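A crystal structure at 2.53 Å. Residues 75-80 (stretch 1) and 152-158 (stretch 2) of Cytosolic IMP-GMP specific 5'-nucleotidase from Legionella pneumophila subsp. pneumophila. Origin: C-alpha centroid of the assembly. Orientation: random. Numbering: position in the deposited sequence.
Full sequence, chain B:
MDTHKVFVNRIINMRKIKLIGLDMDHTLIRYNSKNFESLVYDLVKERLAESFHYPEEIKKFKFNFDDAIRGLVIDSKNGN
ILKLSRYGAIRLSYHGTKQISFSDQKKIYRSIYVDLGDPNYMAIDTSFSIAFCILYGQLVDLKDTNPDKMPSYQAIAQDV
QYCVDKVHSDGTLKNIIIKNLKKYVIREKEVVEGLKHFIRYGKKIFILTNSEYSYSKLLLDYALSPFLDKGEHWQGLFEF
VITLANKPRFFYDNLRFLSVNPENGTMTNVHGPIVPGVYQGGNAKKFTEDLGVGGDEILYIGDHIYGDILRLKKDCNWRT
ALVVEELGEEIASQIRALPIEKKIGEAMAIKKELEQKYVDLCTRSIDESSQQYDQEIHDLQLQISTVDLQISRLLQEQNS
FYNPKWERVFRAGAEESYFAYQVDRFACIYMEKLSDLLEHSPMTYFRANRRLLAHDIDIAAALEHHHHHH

Stretch 1 (75-80) DSKNGN
Stretch 2, residues 152-158: SYQAIAQ

Residues 75-80 form a tight turn that packs against the start of a helix beginning at Tyr153, through Tyr153, Gln154 and, one turn on, Ala157, burying 273 Å² in total. The turn is closed at its base by paired backbone hydrogen bonds, Asp75 N to Asn80 O (2.8 Å) and Asn80 N to Asp75 O (3.1 Å). Asp75, with chi1 t, braces it from within: its OD2 accepts from Asn78 N at 3.2 Å, and its OD1 takes a weak bond from Asn78 ND2 at 3.0 Å. Ser76 and Lys77 have helical phi/psi (-60/-36 and -53/-53), Asn78 lies at -106/17, and Gly79 turns to positive phi (55/43).

Ser152 (-86/159, chi1 p) does not touch the turn but caps the helix, its OG accepting from Ala155 N at 3.2 Å. Tyr153 (-45/-50, chi1 m, chi2 -44°) points toward the turn, with Tyr153 CA 4.9 Å from Gly79 CA. Gly79 CA lies over one face of the ring, 4.1 Å from the centroid and 26° off the normal, in a CH-pi contact. The close fit depends on glycine: an ideal CB would fall 2.6 Å from Tyr153 CD1. Lys77 O approaches the ring edge, 3.7 Å from Tyr153 CD2, while Ser76 O sits 3.1 Å from Tyr153 CB.

At Gln154 (-58/-47), Gln154 CA is 4.6 Å from Ser76 CA. Ser76 O and Gln154 N are 3.1 Å apart, but the angle is too poor for a hydrogen bond. The Gln154 side chain, chi1 t and chi2 p, leaves the backbone sideways and then folds back, bringing NE2 within 3.1 Å of Ser76 OG. Ala155 points away and Ile156 sideways, neither making contact. One turn after Tyr153, Ala157 N donates to Tyr153 O (3.1 Å), and Ala157 CB again faces the turn, meeting Ser76 CB (chi1 p) at 3.7 Å. Gln158 points sideways, beyond the contact.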

# COMPACT_ATOMS: atom_id res chain seq x y z
N ASP B 75 -18.44 0.71 11.38
CA ASP B 75 -18.16 -0.39 10.46
C ASP B 75 -19.20 -0.22 9.36
O ASP B 75 -20.29 -0.78 9.44
CB ASP B 75 -18.34 -1.73 11.19
CG ASP B 75 -18.16 -2.93 10.27
OD1 ASP B 75 -18.05 -4.06 10.80
OD2 ASP B 75 -18.12 -2.75 9.03
N SER B 76 -18.85 0.57 8.34
CA SER B 76 -19.76 0.85 7.24
C SER B 76 -20.18 -0.40 6.49
O SER B 76 -21.33 -0.52 6.05
CB SER B 76 -19.11 1.85 6.27
OG SER B 76 -17.81 1.44 5.89
N LYS B 77 -19.26 -1.35 6.38
CA LYS B 77 -19.54 -2.59 5.70
C LYS B 77 -20.80 -3.26 6.24
O LYS B 77 -21.71 -3.57 5.49
CB LYS B 77 -18.34 -3.53 5.85
CG LYS B 77 -18.50 -4.94 5.27
CD LYS B 77 -17.43 -5.86 5.88
CE LYS B 77 -17.53 -7.30 5.41
NZ LYS B 77 -16.72 -8.19 6.30
N ASN B 78 -20.86 -3.47 7.55
CA ASN B 78 -22.01 -4.14 8.14
C ASN B 78 -22.99 -3.26 8.92
O ASN B 78 -23.80 -3.78 9.69
CB ASN B 78 -21.51 -5.26 9.06
CG ASN B 78 -20.41 -6.07 8.42
OD1 ASN B 78 -20.55 -6.52 7.29
ND2 ASN B 78 -19.31 -6.25 9.15
N GLY B 79 -22.92 -1.95 8.71
CA GLY B 79 -23.81 -1.04 9.41
C GLY B 79 -23.77 -1.19 10.93
O GLY B 79 -24.80 -1.19 11.59
N ASN B 80 -22.56 -1.32 11.47
CA ASN B 80 -22.38 -1.47 12.92
C ASN B 80 -21.54 -0.35 13.54
O ASN B 80 -20.79 0.34 12.85
CB ASN B 80 -21.72 -2.82 13.24
CG ASN B 80 -22.55 -4.00 12.78
OD1 ASN B 80 -23.77 -4.04 12.95
ND2 ASN B 80 -21.88 -4.99 12.19
N SER B 152 -27.08 0.69 0.51
CA SER B 152 -26.42 -0.32 1.34
C SER B 152 -25.77 0.38 2.53
O SER B 152 -25.50 1.59 2.50
CB SER B 152 -25.34 -1.05 0.53
OG SER B 152 -24.29 -0.17 0.18
N TYR B 153 -25.51 -0.40 3.58
CA TYR B 153 -24.88 0.14 4.78
C TYR B 153 -23.70 1.03 4.40
O TYR B 153 -23.57 2.16 4.87
CB TYR B 153 -24.39 -1.00 5.67
CG TYR B 153 -25.50 -1.90 6.19
CD1 TYR B 153 -26.67 -1.35 6.70
CD2 TYR B 153 -25.33 -3.28 6.25
CE1 TYR B 153 -27.66 -2.16 7.26
CE2 TYR B 153 -26.31 -4.09 6.80
CZ TYR B 153 -27.47 -3.53 7.31
OH TYR B 153 -28.44 -4.32 7.87
N GLN B 154 -22.84 0.50 3.53
CA GLN B 154 -21.66 1.20 3.05
C GLN B 154 -22.04 2.52 2.38
O GLN B 154 -21.43 3.57 2.63
CB GLN B 154 -20.94 0.32 2.04
CG GLN B 154 -19.87 1.04 1.24
CD GLN B 154 -18.53 1.10 1.95
OE1 GLN B 154 -17.63 1.82 1.53
NE2 GLN B 154 -18.39 0.32 3.02
N ALA B 155 -23.05 2.46 1.51
CA ALA B 155 -23.52 3.63 0.78
C ALA B 155 -24.08 4.71 1.71
O ALA B 155 -23.81 5.91 1.53
CB ALA B 155 -24.59 3.20 -0.23
N ILE B 156 -24.86 4.30 2.69
CA ILE B 156 -25.44 5.22 3.66
C ILE B 156 -24.34 5.98 4.39
O ILE B 156 -24.36 7.21 4.44
CB ILE B 156 -26.32 4.46 4.67
CG1 ILE B 156 -27.37 3.65 3.91
CG2 ILE B 156 -26.98 5.44 5.64
CD1 ILE B 156 -28.32 2.86 4.79
N ALA B 157 -23.37 5.26 4.94
CA ALA B 157 -22.27 5.89 5.65
C ALA B 157 -21.57 6.94 4.80
O ALA B 157 -21.22 8.01 5.29
CB ALA B 157 -21.26 4.85 6.10
N GLN B 158 -21.36 6.64 3.52
CA GLN B 158 -20.69 7.59 2.62
C GLN B 158 -21.58 8.78 2.29
O GLN B 158 -21.10 9.92 2.19
CB GLN B 158 -20.24 6.88 1.35
CG GLN B 158 -19.20 5.80 1.62
CD GLN B 158 -18.70 5.13 0.35
OE1 GLN B 158 -19.50 4.64 -0.46
NE2 GLN B 158 -17.38 5.09 0.18